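Local structure of glucose-6-phosphate isomerase (Plasmodium falciparum, 3QKI) at residues K93-F98 against H346-D351; Q204-N209 against I455-E460; K483-V488 against H504-G509. The protein probably interconverts alpha-D-glucose 6-phosphate and beta-D-fructose 6-phosphate, the second step of glycolysis. All blocks are in the same frame, centred on the assembly; numbering follows the deposited sequence. Where two conformers were deposited one is given.

Interaction 1: K93-F98 against H346-D351; sequences KVEKTF and HFLHAD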
loop_
_atom_site.group_PDB
_atom_site.type_symbol
_atom_site.label_atom_id
_atom_site.label_comp_id
_atom_site.label_asym_id
_atom_site.label_seq_id
_atom_site.Cartn_x
_atom_site.Cartn_y
_atom_site.Cartn_z
ATOM N N LYS A 93 -6.019 -29.853 14.220
ATOM C CA LYS A 93 -6.139 -29.340 12.865
ATOM C C LYS A 93 -4.802 -28.919 12.271
ATOM O O LYS A 93 -4.529 -29.208 11.114
ATOM C CB LYS A 93 -7.184 -28.210 12.822
ATOM C CG LYS A 93 -8.590 -28.765 13.003
ATOM C CD LYS A 93 -9.602 -27.716 13.366
ATOM C CE LYS A 93 -10.964 -28.349 13.432
ATOM N NZ LYS A 93 -11.960 -27.431 14.009
ATOM N N VAL A 94 -3.955 -28.251 13.063
ATOM C CA VAL A 94 -2.617 -27.832 12.622
ATOM C C VAL A 94 -1.774 -29.082 12.332
ATOM O O VAL A 94 -1.103 -29.144 11.293
ATOM C CB VAL A 94 -1.958 -26.863 13.635
ATOM C CG1 VAL A 94 -0.468 -26.685 13.365
ATOM C CG2 VAL A 94 -2.668 -25.510 13.605
ATOM N N GLU A 95 -1.843 -30.084 13.230
ATOM C CA GLU A 95 -1.142 -31.357 13.062
ATOM C C GLU A 95 -1.578 -32.089 11.777
ATOM O O GLU A 95 -0.704 -32.530 11.029
ATOM C CB GLU A 95 -1.282 -32.244 14.303
ATOM C CG GLU A 95 -0.446 -33.514 14.225
ATOM C CD GLU A 95 -0.409 -34.345 15.491
ATOM O OE1 GLU A 95 -1.477 -34.529 16.122
ATOM O OE2 GLU A 95 0.685 -34.854 15.824
ATOM N N LYS A 96 -2.904 -32.128 11.467
ATOM C CA LYS A 96 -3.411 -32.752 10.236
ATOM C C LYS A 96 -2.828 -32.053 8.999
ATOM O O LYS A 96 -2.460 -32.719 8.038
ATOM C CB LYS A 96 -4.945 -32.686 10.182
ATOM C CG LYS A 96 -5.645 -33.688 11.071
ATOM C CD LYS A 96 -7.100 -33.288 11.249
ATOM C CE LYS A 96 -8.061 -34.302 10.685
ATOM N NZ LYS A 96 -8.887 -33.732 9.587
ATOM N N THR A 97 -2.723 -30.708 9.043
ATOM C CA THR A 97 -2.155 -29.906 7.953
ATOM C C THR A 97 -0.702 -30.310 7.703
ATOM O O THR A 97 -0.357 -30.649 6.565
ATOM C CB THR A 97 -2.326 -28.405 8.245
ATOM O OG1 THR A 97 -3.706 -28.151 8.521
ATOM C CG2 THR A 97 -1.866 -27.520 7.073
ATOM N N PHE A 98 0.139 -30.292 8.766
ATOM C CA PHE A 98 1.561 -30.653 8.704
ATOM C C PHE A 98 1.762 -32.106 8.219
ATOM O O PHE A 98 2.735 -32.367 7.506
ATOM C CB PHE A 98 2.224 -30.474 10.060
ATOM C CG PHE A 98 2.767 -29.091 10.335
ATOM C CD1 PHE A 98 4.139 -28.845 10.303
ATOM C CD2 PHE A 98 1.913 -28.044 10.665
ATOM C CE1 PHE A 98 4.649 -27.569 10.598
ATOM C CE2 PHE A 98 2.418 -26.760 10.931
ATOM C CZ PHE A 98 3.782 -26.540 10.918
ATOM N N HIS A 346 8.109 -24.676 15.872
ATOM C CA HIS A 346 7.572 -23.985 17.040
ATOM C C HIS A 346 6.038 -23.991 16.952
ATOM O O HIS A 346 5.355 -24.364 17.917
ATOM C CB HIS A 346 8.094 -22.525 17.093
ATOM C CG HIS A 346 7.417 -21.698 18.123
ATOM N ND1 HIS A 346 7.734 -21.817 19.471
ATOM C CD2 HIS A 346 6.426 -20.786 17.984
ATOM C CE1 HIS A 346 6.943 -20.971 20.109
ATOM N NE2 HIS A 346 6.136 -20.324 19.258
ATOM N N PHE A 347 5.504 -23.604 15.790
ATOM C CA PHE A 347 4.058 -23.567 15.564
ATOM C C PHE A 347 3.397 -24.946 15.821
ATOM O O PHE A 347 2.355 -25.036 16.474
ATOM C CB PHE A 347 3.774 -23.102 14.126
ATOM C CG PHE A 347 2.324 -23.080 13.696
ATOM C CD1 PHE A 347 1.336 -22.556 14.533
ATOM C CD2 PHE A 347 1.963 -23.467 12.418
ATOM C CE1 PHE A 347 0.008 -22.496 14.116
ATOM C CE2 PHE A 347 0.639 -23.368 11.984
ATOM C CZ PHE A 347 -0.325 -22.852 12.817
ATOM N N LEU A 348 4.011 -26.008 15.306
ATOM C CA LEU A 348 3.461 -27.348 15.458
ATOM C C LEU A 348 3.552 -27.879 16.891
ATOM O O LEU A 348 2.592 -28.490 17.384
ATOM C CB LEU A 348 4.193 -28.307 14.501
ATOM C CG LEU A 348 3.816 -29.794 14.564
ATOM C CD1 LEU A 348 2.364 -30.025 14.097
ATOM C CD2 LEU A 348 4.771 -30.626 13.704
ATOM N N HIS A 349 4.716 -27.718 17.522
ATOM C CA HIS A 349 5.011 -28.316 18.816
ATOM C C HIS A 349 4.753 -27.512 20.087
ATOM O O HIS A 349 4.445 -28.131 21.111
ATOM C CB HIS A 349 6.432 -28.896 18.818
ATOM C CG HIS A 349 6.638 -29.966 17.795
ATOM N ND1 HIS A 349 6.016 -31.201 17.905
ATOM C CD2 HIS A 349 7.373 -29.950 16.663
ATOM C CE1 HIS A 349 6.405 -31.894 16.841
ATOM N NE2 HIS A 349 7.239 -31.194 16.081
ATOM N N ALA A 350 4.914 -26.175 20.077
ATOM C CA ALA A 350 4.730 -25.389 21.307
ATOM C C ALA A 350 3.328 -25.494 21.870
ATOM O O ALA A 350 2.363 -25.467 21.097
ATOM C CB ALA A 350 5.089 -23.917 21.077
ATOM N N ASP A 351 3.213 -25.582 23.219
ATOM C CA ASP A 351 1.923 -25.577 23.921
ATOM C C ASP A 351 1.264 -24.244 23.575
ATOM O O ASP A 351 1.973 -23.246 23.435
ATOM C CB ASP A 351 2.106 -25.685 25.454
ATOM C CG ASP A 351 2.845 -26.923 25.936
ATOM O OD1 ASP A 351 2.661 -28.008 25.324
ATOM O OD2 ASP A 351 3.596 -26.817 26.937
#
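Leu348 lies over one face of the Phe98 ring. Its CB sits above the middle of the ring, 4.0 Å from the centroid of Phe98 and only 12° off the ring normal, a CH-pi contact. Leu348 CD1 stands above Phe98 CG, while CD2 hangs just beyond the rim, 3.9 Å from Phe98 CD1. The two side chains run past each other in opposite directions. Leu348 CD1 reaches further, to the backbone of the other helix, 3.9 Å from Glu95 CA. It gets there because CG is anti to the backbone N (chi1 177°), which extends the leucine across the gap.

Phe98 meets Phe347 at its edge. Phe347 CD2 lies in the plane of the Phe98 ring, 3.6 Å from Phe98 CE2. The two ring planes are inclined at 57°. Both segments are helical here: 93-98 belongs to helix 90-99, and 346-349 is the last turn of helix 330-349. The contact is a helix-helix join in the alpha-beta-alpha architecture of the phosphoglucose isomerase family. Helix 523-543 also packs against Phe347, through Ser535 and Ala539.

Val94 meets the same Phe347 ring with both methyls. Its CG1 stands over a face of that ring, 4.0 Å from the Phe347 centroid, displaced toward the rim. Its second methyl touches the far end of the ring, with Val94 CG2 3.6 Å from Phe347 CZ. No hydrogen bond crosses between the two segments. A polar link between the helices comes from Lys91 of helix 90-99, whose NZ hydrogen-bonds to the carbonyl oxygens of Leu348 and Ala350 where helix 330-349 ends.

Interaction 2: Q204-N209 against I455-E460; sequences QVNNFN and IKFDKE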
loop_
_atom_site.group_PDB
_atom_site.type_symbol
_atom_site.label_atom_id
_atom_site.label_comp_id
_atom_site.label_asym_id
_atom_site.label_seq_id
_atom_site.Cartn_x
_atom_site.Cartn_y
_atom_site.Cartn_z
ATOM N N GLN A 204 31.040 -0.481 12.657
ATOM C CA GLN A 204 31.191 0.615 11.698
ATOM C C GLN A 204 29.866 1.190 11.207
ATOM O O GLN A 204 28.895 0.459 11.019
ATOM C CB GLN A 204 32.078 0.194 10.522
ATOM N N VAL A 205 29.845 2.518 11.005
ATOM C CA VAL A 205 28.699 3.314 10.560
ATOM C C VAL A 205 29.121 4.081 9.311
ATOM O O VAL A 205 30.311 4.082 8.968
ATOM C CB VAL A 205 28.214 4.300 11.676
ATOM C CG1 VAL A 205 27.666 3.558 12.884
ATOM C CG2 VAL A 205 29.310 5.271 12.094
ATOM N N ASN A 206 28.156 4.760 8.652
ATOM C CA ASN A 206 28.392 5.649 7.533
ATOM C C ASN A 206 29.134 5.004 6.364
ATOM O O ASN A 206 30.092 5.580 5.845
ATOM C CB ASN A 206 29.093 6.970 8.034
ATOM C CG ASN A 206 28.446 7.599 9.253
ATOM O OD1 ASN A 206 27.304 7.296 9.614
ATOM N ND2 ASN A 206 29.138 8.517 9.907
ATOM N N ASN A 207 28.654 3.830 5.913
ATOM C CA ASN A 207 29.271 3.106 4.811
ATOM C C ASN A 207 28.937 3.691 3.436
ATOM O O ASN A 207 28.560 2.968 2.517
ATOM C CB ASN A 207 28.969 1.612 4.914
ATOM C CG ASN A 207 29.300 1.036 6.265
ATOM O OD1 ASN A 207 28.425 0.818 7.109
ATOM N ND2 ASN A 207 30.570 0.833 6.529
ATOM N N PHE A 208 29.136 5.005 3.279
ATOM C CA PHE A 208 28.821 5.715 2.033
ATOM C C PHE A 208 29.658 5.331 0.822
ATOM O O PHE A 208 29.245 5.607 -0.298
ATOM C CB PHE A 208 28.837 7.242 2.251
ATOM C CG PHE A 208 27.798 7.734 3.220
ATOM C CD1 PHE A 208 26.466 7.816 2.846
ATOM C CD2 PHE A 208 28.156 8.142 4.499
ATOM C CE1 PHE A 208 25.504 8.276 3.737
ATOM C CE2 PHE A 208 27.191 8.617 5.386
ATOM C CZ PHE A 208 25.869 8.675 5.000
ATOM N N ASN A 209 30.814 4.688 1.037
ATOM C CA ASN A 209 31.662 4.252 -0.063
ATOM C C ASN A 209 31.314 2.843 -0.570
ATOM O O ASN A 209 32.035 2.310 -1.422
ATOM C CB ASN A 209 33.146 4.366 0.303
ATOM C CG ASN A 209 33.672 5.784 0.274
ATOM O OD1 ASN A 209 33.153 6.679 -0.435
ATOM N ND2 ASN A 209 34.731 6.011 1.046
ATOM N N ILE A 455 23.898 4.790 10.333
ATOM C CA ILE A 455 24.377 6.150 10.193
ATOM C C ILE A 455 24.419 6.773 11.567
ATOM O O ILE A 455 23.446 6.681 12.324
ATOM C CB ILE A 455 23.523 7.003 9.202
ATOM C CG1 ILE A 455 23.596 6.446 7.761
ATOM C CG2 ILE A 455 23.965 8.473 9.256
ATOM C CD1 ILE A 455 22.671 7.108 6.782
ATOM N N LYS A 456 25.514 7.489 11.841
ATOM C CA LYS A 456 25.706 8.232 13.081
ATOM C C LYS A 456 26.785 9.275 12.897
ATOM O O LYS A 456 27.917 8.952 12.506
ATOM C CB LYS A 456 26.055 7.289 14.241
ATOM C CG LYS A 456 26.235 7.980 15.586
ATOM C CD LYS A 456 25.959 7.043 16.766
ATOM C CE LYS A 456 27.005 5.961 16.979
ATOM N NZ LYS A 456 26.687 4.709 16.242
ATOM N N PHE A 457 26.427 10.524 13.180
ATOM C CA PHE A 457 27.361 11.643 13.141
ATOM C C PHE A 457 27.595 12.121 14.576
ATOM O O PHE A 457 26.649 12.135 15.386
ATOM C CB PHE A 457 26.880 12.755 12.207
ATOM C CG PHE A 457 26.623 12.265 10.800
ATOM C CD1 PHE A 457 25.320 12.129 10.319
ATOM C CD2 PHE A 457 27.680 11.905 9.964
ATOM C CE1 PHE A 457 25.080 11.673 9.032
ATOM C CE2 PHE A 457 27.435 11.433 8.666
ATOM C CZ PHE A 457 26.137 11.320 8.209
ATOM N N ASP A 458 28.872 12.471 14.873
ATOM C CA ASP A 458 29.342 12.876 16.206
ATOM C C ASP A 458 28.451 13.836 16.988
ATOM O O ASP A 458 28.158 13.547 18.152
ATOM C CB ASP A 458 30.806 13.360 16.191
ATOM C CG ASP A 458 31.837 12.301 15.851
ATOM O OD1 ASP A 458 31.599 11.108 16.166
ATOM O OD2 ASP A 458 32.900 12.667 15.315
ATOM N N LYS A 459 28.010 14.933 16.373
ATOM C CA LYS A 459 27.178 15.957 16.995
ATOM C C LYS A 459 25.712 15.595 17.205
ATOM O O LYS A 459 25.025 16.288 17.960
ATOM C CB LYS A 459 27.303 17.279 16.198
ATOM N N GLU A 460 25.229 14.522 16.556
ATOM C CA GLU A 460 23.828 14.121 16.679
ATOM C C GLU A 460 23.508 13.548 18.032
ATOM O O GLU A 460 24.334 12.853 18.617
ATOM C CB GLU A 460 23.447 13.112 15.582
ATOM C CG GLU A 460 23.541 13.684 14.176
ATOM C CD GLU A 460 22.519 14.746 13.819
ATOM O OE1 GLU A 460 21.450 14.823 14.474
ATOM O OE2 GLU A 460 22.785 15.487 12.846
#
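Asn206 grips the backbone of Lys456 with both ends of its side-chain amide. Lys456 N donates to Asn206 OD1 over 2.9 Å, nearly straight at 165°, in the carbonyl plane and on a lone pair. Asn206 ND2 returns a bond to Lys456 O, also 2.9 Å. This one is more bent, and the donor stands above the Lys456 carbonyl plane. With CG anti to its own carbonyl carbon (chi1 -48°), the amide is carried across to the other loop.

The apolar contacts lie beside this pair. Phe208 comes toward Phe457 from the opposite direction, with Phe208 CE2 4.0 Å from Phe457 CZ. The tip of Phe208 also meets Ile455, CZ to CD1 at 4.0 Å, the two side chains crossing at about a right angle. Phe453 adds an edge-to-face contact to Phe208.

Mixed contacts complete the join. Asn206 ND2 is 3.6 Å from Phe457 CE2, the amide and ring planes 31° apart. The bent lysine chain brings Lys456 NZ to 3.7 Å from Val205 CG1.

Both segments are irregular loops, one before strand 219-223 and one before helix 464-481. They lie at the dimer interface: Leu270 and Val231 of the second subunit pack on Phe208 and Ile455, and Arg262 of that subunit forms a salt bridge with Glu460. Two bonds to the N-H and C=O of one residue, Lys456, fix the rotation of the Asn206 amide, so a side-chain amide satisfies both backbone groups of Lys456, much as the backbone of a strand partner can.

Interaction 3: K483-V488 against H504-G509; sequences KTYEQV and HKVFNG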
loop_
_atom_site.group_PDB
_atom_site.type_symbol
_atom_site.label_atom_id
_atom_site.label_comp_id
_atom_site.label_asym_id
_atom_site.label_seq_id
_atom_site.Cartn_x
_atom_site.Cartn_y
_atom_site.Cartn_z
ATOM N N LYS A 483 -4.226 10.466 26.247
ATOM C CA LYS A 483 -4.031 11.695 27.001
ATOM C C LYS A 483 -5.421 12.245 27.327
ATOM O O LYS A 483 -6.156 12.650 26.430
ATOM C CB LYS A 483 -3.212 12.691 26.182
ATOM C CG LYS A 483 -3.006 14.025 26.904
ATOM C CD LYS A 483 -2.154 14.966 26.096
ATOM C CE LYS A 483 -0.805 15.106 26.727
ATOM N NZ LYS A 483 -0.849 15.956 27.943
ATOM N N THR A 484 -5.779 12.238 28.617
ATOM C CA THR A 484 -7.107 12.643 29.085
ATOM C C THR A 484 -7.377 14.126 28.942
ATOM O O THR A 484 -6.445 14.923 28.820
ATOM C CB THR A 484 -7.306 12.240 30.549
ATOM O OG1 THR A 484 -6.515 13.090 31.375
ATOM C CG2 THR A 484 -6.967 10.757 30.834
ATOM N N TYR A 485 -8.651 14.500 29.019
ATOM C CA TYR A 485 -9.060 15.903 28.987
ATOM C C TYR A 485 -8.363 16.689 30.089
ATOM O O TYR A 485 -7.933 17.815 29.842
ATOM C CB TYR A 485 -10.582 16.026 29.117
ATOM C CG TYR A 485 -11.063 17.453 29.043
ATOM C CD1 TYR A 485 -11.207 18.097 27.816
ATOM C CD2 TYR A 485 -11.346 18.177 30.203
ATOM C CE1 TYR A 485 -11.635 19.422 27.740
ATOM C CE2 TYR A 485 -11.769 19.512 30.139
ATOM C CZ TYR A 485 -11.935 20.120 28.903
ATOM O OH TYR A 485 -12.362 21.427 28.831
ATOM N N GLU A 486 -8.231 16.104 31.298
ATOM C CA GLU A 486 -7.541 16.813 32.384
ATOM C C GLU A 486 -6.047 17.030 32.134
ATOM O O GLU A 486 -5.521 18.063 32.563
ATOM C CB GLU A 486 -7.828 16.206 33.764
ATOM C CG GLU A 486 -9.231 16.533 34.294
ATOM C CD GLU A 486 -9.587 18.007 34.439
ATOM O OE1 GLU A 486 -8.745 18.786 34.932
ATOM O OE2 GLU A 486 -10.711 18.388 34.048
ATOM N N GLN A 487 -5.361 16.084 31.422
ATOM C CA GLN A 487 -3.931 16.243 31.082
ATOM C C GLN A 487 -3.791 17.368 30.034
ATOM O O GLN A 487 -2.859 18.172 30.111
ATOM C CB GLN A 487 -3.320 14.951 30.520
ATOM C CG GLN A 487 -3.178 13.826 31.520
ATOM C CD GLN A 487 -2.820 12.537 30.826
ATOM O OE1 GLN A 487 -3.685 11.740 30.460
ATOM N NE2 GLN A 487 -1.532 12.341 30.578
ATOM N N VAL A 488 -4.732 17.421 29.078
ATOM C CA VAL A 488 -4.824 18.452 28.035
ATOM C C VAL A 488 -5.049 19.830 28.712
ATOM O O VAL A 488 -4.370 20.800 28.373
ATOM C CB VAL A 488 -5.961 18.105 27.022
ATOM C CG1 VAL A 488 -6.314 19.298 26.128
ATOM C CG2 VAL A 488 -5.592 16.875 26.181
ATOM N N HIS A 504 -10.534 18.673 21.041
ATOM C CA HIS A 504 -9.793 18.325 19.821
ATOM C C HIS A 504 -8.411 17.718 20.109
ATOM O O HIS A 504 -7.847 17.052 19.256
ATOM C CB HIS A 504 -9.651 19.585 18.941
ATOM C CG HIS A 504 -10.963 20.090 18.442
ATOM N ND1 HIS A 504 -11.511 19.626 17.264
ATOM C CD2 HIS A 504 -11.807 21.003 18.985
ATOM C CE1 HIS A 504 -12.673 20.259 17.135
ATOM N NE2 HIS A 504 -12.888 21.095 18.143
ATOM N N LYS A 505 -7.875 17.944 21.310
ATOM C CA LYS A 505 -6.546 17.490 21.694
ATOM C C LYS A 505 -6.531 16.233 22.591
ATOM O O LYS A 505 -5.451 15.765 22.981
ATOM C CB LYS A 505 -5.792 18.642 22.361
ATOM C CG LYS A 505 -5.435 19.763 21.396
ATOM C CD LYS A 505 -4.479 20.721 22.093
ATOM C CE LYS A 505 -4.099 21.869 21.215
ATOM N NZ LYS A 505 -3.230 22.840 21.930
ATOM N N VAL A 506 -7.715 15.676 22.884
ATOM C CA VAL A 506 -7.843 14.483 23.731
ATOM C C VAL A 506 -7.490 13.231 22.929
ATOM O O VAL A 506 -7.877 13.112 21.768
ATOM C CB VAL A 506 -9.271 14.420 24.374
ATOM C CG1 VAL A 506 -9.575 13.058 25.020
ATOM C CG2 VAL A 506 -9.463 15.558 25.385
ATOM N N PHE A 507 -6.768 12.302 23.559
ATOM C CA PHE A 507 -6.436 11.003 22.974
ATOM C C PHE A 507 -7.057 9.966 23.888
ATOM O O PHE A 507 -6.578 9.785 24.995
ATOM C CB PHE A 507 -4.919 10.783 22.890
ATOM C CG PHE A 507 -4.204 11.640 21.885
ATOM C CD1 PHE A 507 -3.709 11.088 20.709
ATOM C CD2 PHE A 507 -3.978 12.999 22.133
ATOM C CE1 PHE A 507 -3.016 11.880 19.792
ATOM C CE2 PHE A 507 -3.313 13.794 21.198
ATOM C CZ PHE A 507 -2.816 13.229 20.043
ATOM N N ASN A 508 -8.143 9.321 23.454
ATOM C CA ASN A 508 -8.842 8.331 24.269
ATOM C C ASN A 508 -8.042 7.104 24.684
ATOM O O ASN A 508 -8.341 6.525 25.730
ATOM C CB ASN A 508 -10.220 7.988 23.700
ATOM C CG ASN A 508 -11.129 9.188 23.562
ATOM O OD1 ASN A 508 -11.189 10.073 24.419
ATOM N ND2 ASN A 508 -11.861 9.247 22.469
ATOM N N GLY A 509 -6.982 6.765 23.946
ATOM C CA GLY A 509 -6.146 5.627 24.307
ATOM C C GLY A 509 -6.892 4.310 24.166
ATOM O O GLY A 509 -7.923 4.253 23.478
#
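Val506 lays its CG2 methyl against the start of helix 485-495, 3.6 Å from Tyr485 CA. The same methyl lies at the edge of the Tyr485 ring, near its plane. The motif is a single antiparallel bridge, in which Lys483 and Phe507 form a hydrogen-bonded pair. Lys483 N donates to Phe507 O over 2.8 Å, on a lone pair, and Phe507 N donates to Lys483 O over 3.0 Å. The bridge ties the entrance of the helix to the loop before strand 513-518.

The helix is closed at its start by a capping box. Gln487 N donates to Thr484 OG1, and Thr484 N donates back to Gln487 OE1 over 2.8 Å.

Beyond the bridge, Val488 faces the loop with both methyls, CG1 at 3.9 Å from Lys505 CB. The lysine ends turn to other partners: Lys483 NZ forms a salt bridge with Glu491, and Lys505 a cation-pi contact with Trp552 of the second subunit. Val488 chi1 of 166° sets CG2 opposite the carbonyl carbon, and this methyl ends 3.4 Å from Lys505 O.

The three contacts lie far apart, with centres 39 to 45 Å from one another, and none touches another. Interaction 1 is partly buried on two helices, and its two segments meet through apolar and aromatic groups, with no hydrogen bond between them. Interaction 2 lies at the surface of the chain between two irregular loops, and a side-chain amide supplies its polar bonds. Interaction 3 pairs backbone with backbone, joining a helix start to a loop only 16 residues further on, whereas the other two join segments almost 250 residues apart. Interactions 2 and 3 also touch the second subunit; interaction 1 is touched by no other chain. Along the sequence interactions 1 and 2 interleave, and interaction 3 follows both.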